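Adhesin LabA (Helicobacter pylori, PDB 6GMM) probably attaches the bacterium to the gastric mucosa by recognising LacdiNAc sugars, as an outer-membrane adhesin acting through its exodomain. Local coordinates at residues Phe388-Tyr399 with Gln429-Ile437. Sequence-based numbering, arbitrary orientation.
Sequences FSSQYQKLGEHY and QGIQDNYYI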
loop_
_atom_site.group_PDB
_atom_site.type_symbol
_atom_site.label_atom_id
_atom_site.label_comp_id
_atom_site.label_asym_id
_atom_site.label_seq_id
_atom_site.Cartn_x
_atom_site.Cartn_y
_atom_site.Cartn_z
ATOM N N PHE A 388 18.445 -16.283 17.824
ATOM C CA PHE A 388 19.744 -16.909 17.552
ATOM C C PHE A 388 19.901 -18.318 18.102
ATOM O O PHE A 388 20.232 -19.227 17.334
ATOM C CB PHE A 388 20.912 -16.027 17.990
ATOM C CG PHE A 388 22.201 -16.494 17.360
ATOM C CD1 PHE A 388 22.490 -16.204 16.032
ATOM C CD2 PHE A 388 23.089 -17.300 18.066
ATOM C CE1 PHE A 388 23.662 -16.701 15.427
ATOM C CE2 PHE A 388 24.250 -17.796 17.459
ATOM C CZ PHE A 388 24.539 -17.475 16.152
ATOM N N SER A 389 19.686 -18.490 19.420
ATOM C CA SER A 389 19.793 -19.761 20.126
ATOM C C SER A 389 19.017 -20.859 19.368
ATOM O O SER A 389 19.600 -21.874 18.981
ATOM C CB SER A 389 19.238 -19.596 21.538
ATOM O OG SER A 389 19.042 -20.833 22.202
ATOM N N SER A 390 17.717 -20.623 19.143
ATOM C CA SER A 390 16.790 -21.522 18.455
ATOM C C SER A 390 17.116 -21.720 16.979
ATOM O O SER A 390 16.957 -22.823 16.459
ATOM C CB SER A 390 15.367 -20.991 18.579
ATOM O OG SER A 390 14.498 -21.840 17.850
ATOM N N GLN A 391 17.518 -20.643 16.297
ATOM C CA GLN A 391 17.871 -20.660 14.879
ATOM C C GLN A 391 19.146 -21.456 14.631
ATOM O O GLN A 391 19.214 -22.224 13.671
ATOM C CB GLN A 391 17.980 -19.228 14.331
ATOM C CG GLN A 391 16.638 -18.520 14.077
ATOM C CD GLN A 391 15.786 -19.254 13.059
ATOM O OE1 GLN A 391 15.925 -19.063 11.846
ATOM N NE2 GLN A 391 14.889 -20.120 13.534
ATOM N N TYR A 392 20.129 -21.328 15.539
ATOM C CA TYR A 392 21.396 -22.053 15.479
ATOM C C TYR A 392 21.190 -23.554 15.708
ATOM O O TYR A 392 21.757 -24.365 14.969
ATOM C CB TYR A 392 22.437 -21.416 16.416
ATOM C CG TYR A 392 23.818 -22.044 16.385
ATOM C CD1 TYR A 392 24.497 -22.234 15.180
ATOM C CD2 TYR A 392 24.486 -22.361 17.562
ATOM C CE1 TYR A 392 25.772 -22.804 15.150
ATOM C CE2 TYR A 392 25.749 -22.944 17.543
ATOM C CZ TYR A 392 26.394 -23.152 16.336
ATOM O OH TYR A 392 27.656 -23.691 16.327
ATOM N N GLN A 393 20.323 -23.919 16.675
ATOM C CA GLN A 393 19.926 -25.305 16.966
ATOM C C GLN A 393 19.251 -25.884 15.709
ATOM O O GLN A 393 19.475 -27.040 15.377
ATOM C CB GLN A 393 18.914 -25.332 18.127
ATOM C CG GLN A 393 18.537 -26.731 18.586
ATOM C CD GLN A 393 17.602 -26.712 19.762
ATOM O OE1 GLN A 393 16.382 -26.852 19.618
ATOM N NE2 GLN A 393 18.157 -26.562 20.960
ATOM N N LYS A 394 18.433 -25.072 15.018
ATOM C CA LYS A 394 17.736 -25.477 13.792
ATOM C C LYS A 394 18.726 -25.847 12.652
ATOM O O LYS A 394 18.483 -26.818 11.927
ATOM C CB LYS A 394 16.718 -24.412 13.352
ATOM N N LEU A 395 19.875 -25.131 12.568
ATOM C CA LEU A 395 20.947 -25.363 11.582
ATOM C C LEU A 395 21.546 -26.755 11.771
ATOM O O LEU A 395 21.842 -27.447 10.785
ATOM C CB LEU A 395 22.039 -24.277 11.714
ATOM C CG LEU A 395 23.185 -24.258 10.673
ATOM C CD1 LEU A 395 22.644 -24.163 9.231
ATOM C CD2 LEU A 395 24.124 -23.102 10.940
ATOM N N GLY A 396 21.690 -27.153 13.036
ATOM C CA GLY A 396 22.210 -28.455 13.428
ATOM C C GLY A 396 21.243 -29.566 13.079
ATOM O O GLY A 396 21.661 -30.606 12.574
ATOM N N GLU A 397 19.949 -29.347 13.337
ATOM C CA GLU A 397 18.849 -30.278 13.045
ATOM C C GLU A 397 18.797 -30.554 11.556
ATOM O O GLU A 397 18.652 -31.706 11.145
ATOM C CB GLU A 397 17.505 -29.679 13.495
ATOM C CG GLU A 397 17.307 -29.703 15.000
ATOM C CD GLU A 397 16.051 -29.027 15.518
ATOM O OE1 GLU A 397 15.064 -28.902 14.753
ATOM O OE2 GLU A 397 16.044 -28.653 16.714
ATOM N N HIS A 398 18.898 -29.466 10.750
ATOM C CA HIS A 398 18.939 -29.500 9.293
ATOM C C HIS A 398 20.125 -30.320 8.826
ATOM O O HIS A 398 19.935 -31.156 7.949
ATOM C CB HIS A 398 18.988 -28.084 8.734
ATOM C CG HIS A 398 17.633 -27.466 8.605
ATOM N ND1 HIS A 398 16.795 -27.326 9.695
ATOM C CD2 HIS A 398 17.001 -26.996 7.507
ATOM C CE1 HIS A 398 15.690 -26.772 9.232
ATOM N NE2 HIS A 398 15.766 -26.554 7.922
ATOM N N TYR A 399 21.323 -30.150 9.459
ATOM C CA TYR A 399 22.545 -30.930 9.127
ATOM C C TYR A 399 22.288 -32.427 9.299
ATOM O O TYR A 399 22.589 -33.215 8.395
ATOM C CB TYR A 399 23.760 -30.491 9.984
ATOM C CG TYR A 399 25.035 -31.239 9.666
ATOM C CD1 TYR A 399 25.348 -32.434 10.314
ATOM C CD2 TYR A 399 25.937 -30.751 8.726
ATOM C CE1 TYR A 399 26.498 -33.153 9.993
ATOM C CE2 TYR A 399 27.108 -31.446 8.420
ATOM C CZ TYR A 399 27.379 -32.651 9.048
ATOM O OH TYR A 399 28.525 -33.336 8.749
ATOM N N GLN A 429 32.596 -16.174 20.426
ATOM C CA GLN A 429 31.155 -15.890 20.216
ATOM C C GLN A 429 30.221 -17.014 20.701
ATOM O O GLN A 429 29.020 -16.798 20.790
ATOM C CB GLN A 429 30.879 -15.598 18.727
ATOM C CG GLN A 429 31.611 -14.366 18.215
ATOM C CD GLN A 429 31.480 -14.147 16.732
ATOM O OE1 GLN A 429 31.911 -14.972 15.906
ATOM N NE2 GLN A 429 30.937 -12.984 16.367
ATOM N N GLY A 430 30.764 -18.202 20.971
ATOM C CA GLY A 430 29.973 -19.346 21.414
ATOM C C GLY A 430 29.334 -20.155 20.301
ATOM O O GLY A 430 28.341 -20.861 20.529
ATOM N N ILE A 431 29.903 -20.042 19.087
ATOM C CA ILE A 431 29.490 -20.765 17.882
ATOM C C ILE A 431 30.567 -21.851 17.692
ATOM O O ILE A 431 31.502 -21.706 16.891
ATOM C CB ILE A 431 29.296 -19.822 16.647
ATOM C CG1 ILE A 431 28.295 -18.676 16.962
ATOM C CG2 ILE A 431 28.849 -20.617 15.395
ATOM C CD1 ILE A 431 28.561 -17.379 16.193
ATOM N N GLN A 432 30.445 -22.912 18.505
ATOM C CA GLN A 432 31.370 -24.049 18.548
ATOM C C GLN A 432 31.375 -24.885 17.266
ATOM O O GLN A 432 32.353 -25.581 17.007
ATOM C CB GLN A 432 31.124 -24.931 19.792
ATOM C CG GLN A 432 29.742 -25.589 19.876
ATOM C CD GLN A 432 28.736 -24.740 20.616
ATOM O OE1 GLN A 432 28.725 -24.681 21.851
ATOM N NE2 GLN A 432 27.853 -24.080 19.880
ATOM N N ASP A 433 30.288 -24.842 16.476
ATOM C CA ASP A 433 30.219 -25.616 15.237
ATOM C C ASP A 433 30.004 -24.712 14.042
ATOM O O ASP A 433 29.074 -23.894 14.017
ATOM C CB ASP A 433 29.169 -26.736 15.316
ATOM C CG ASP A 433 29.607 -27.895 16.190
ATOM O OD1 ASP A 433 29.418 -27.811 17.421
ATOM O OD2 ASP A 433 30.164 -28.877 15.642
ATOM N N ASN A 434 30.927 -24.820 13.088
ATOM C CA ASN A 434 30.926 -24.060 11.856
ATOM C C ASN A 434 30.393 -24.972 10.775
ATOM O O ASN A 434 30.969 -26.030 10.516
ATOM C CB ASN A 434 32.334 -23.565 11.540
ATOM C CG ASN A 434 32.572 -22.129 11.939
ATOM O OD1 ASN A 434 32.109 -21.651 12.990
ATOM N ND2 ASN A 434 33.312 -21.411 11.102
ATOM N N TYR A 435 29.247 -24.603 10.199
ATOM C CA TYR A 435 28.607 -25.422 9.186
ATOM C C TYR A 435 28.953 -24.921 7.804
ATOM O O TYR A 435 29.238 -23.732 7.614
ATOM C CB TYR A 435 27.095 -25.499 9.413
ATOM C CG TYR A 435 26.716 -26.243 10.674
ATOM C CD1 TYR A 435 26.474 -27.611 10.652
ATOM C CD2 TYR A 435 26.550 -25.567 11.885
ATOM C CE1 TYR A 435 26.092 -28.296 11.805
ATOM C CE2 TYR A 435 26.175 -26.243 13.046
ATOM C CZ TYR A 435 25.958 -27.611 13.003
ATOM O OH TYR A 435 25.623 -28.294 14.143
ATOM N N TYR A 436 29.014 -25.850 6.853
ATOM C CA TYR A 436 29.404 -25.554 5.486
ATOM C C TYR A 436 28.510 -26.293 4.523
ATOM O O TYR A 436 27.838 -27.255 4.902
ATOM C CB TYR A 436 30.895 -25.944 5.266
ATOM C CG TYR A 436 31.854 -25.213 6.190
ATOM C CD1 TYR A 436 32.412 -23.990 5.822
ATOM C CD2 TYR A 436 32.203 -25.743 7.431
ATOM C CE1 TYR A 436 33.274 -23.302 6.675
ATOM C CE2 TYR A 436 33.055 -25.058 8.298
ATOM C CZ TYR A 436 33.589 -23.837 7.914
ATOM O OH TYR A 436 34.433 -23.159 8.758
ATOM N N ILE A 437 28.493 -25.828 3.278
ATOM C CA ILE A 437 27.738 -26.425 2.191
ATOM C C ILE A 437 28.545 -26.313 0.889
ATOM O O ILE A 437 29.108 -25.252 0.604
ATOM C CB ILE A 437 26.264 -25.906 2.098
ATOM C CG1 ILE A 437 25.470 -26.656 1.006
ATOM C CG2 ILE A 437 26.146 -24.360 1.950
ATOM C CD1 ILE A 437 23.954 -26.570 1.112
#
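The phenol oxygen of Tyr392 donates a hydrogen bond to the backbone carbonyl of Asp433, OH to O 2.7 Å, coming in on a lone pair within the carbonyl plane at a C=O...O angle of 115°. The bond ties one turn of the helix to the first residue of strand 433-437. Swung anti to its own backbone nitrogen, the Tyr392 ring extends from the helix to residues 431-433. Its edge also meets the side-chain amide of Gln432, NE2 lying 3.3 Å from CE2 of Tyr392, the amide nearly coplanar with the ring. Ile431 packs by its CG2 branch against the phenol end of the same ring, CG2 to CZ of Tyr392 3.7 Å, while its other branch runs to Phe388, where CD1 of Ile431 lies 4.0 Å from CZ of Phe388 and the two side chains cross at about a right angle. Strand 433-437 pairs antiparallel with strand 419-423 in a two-stranded hairpin that lies against helix 388-408, the axes of the helix and strand segments 10.2 Å apart and inclined at 52°. Helix 4-28 covers part of the contact, its Tyr19 touching Tyr435 and its Asn23 touching Leu395, and the Tyr281 ring meets Phe388 edge-to-face. Tyr435 points from the strand toward the helix and lays its ring along Leu395, whose CG makes an off-centre CH-pi contact 4.3 Å from the ring centroid. The phenol end runs on beside Gly396, where OH of Tyr435 comes 3.5 Å from the glycine CA. Tyr399 closes the row obliquely: its CB sits 3.7 Å from CE1 of Tyr435, and the two ring planes are turned 57° against each other, while Val419 and Lys421 of the partner strand also touch the Tyr399 side chain.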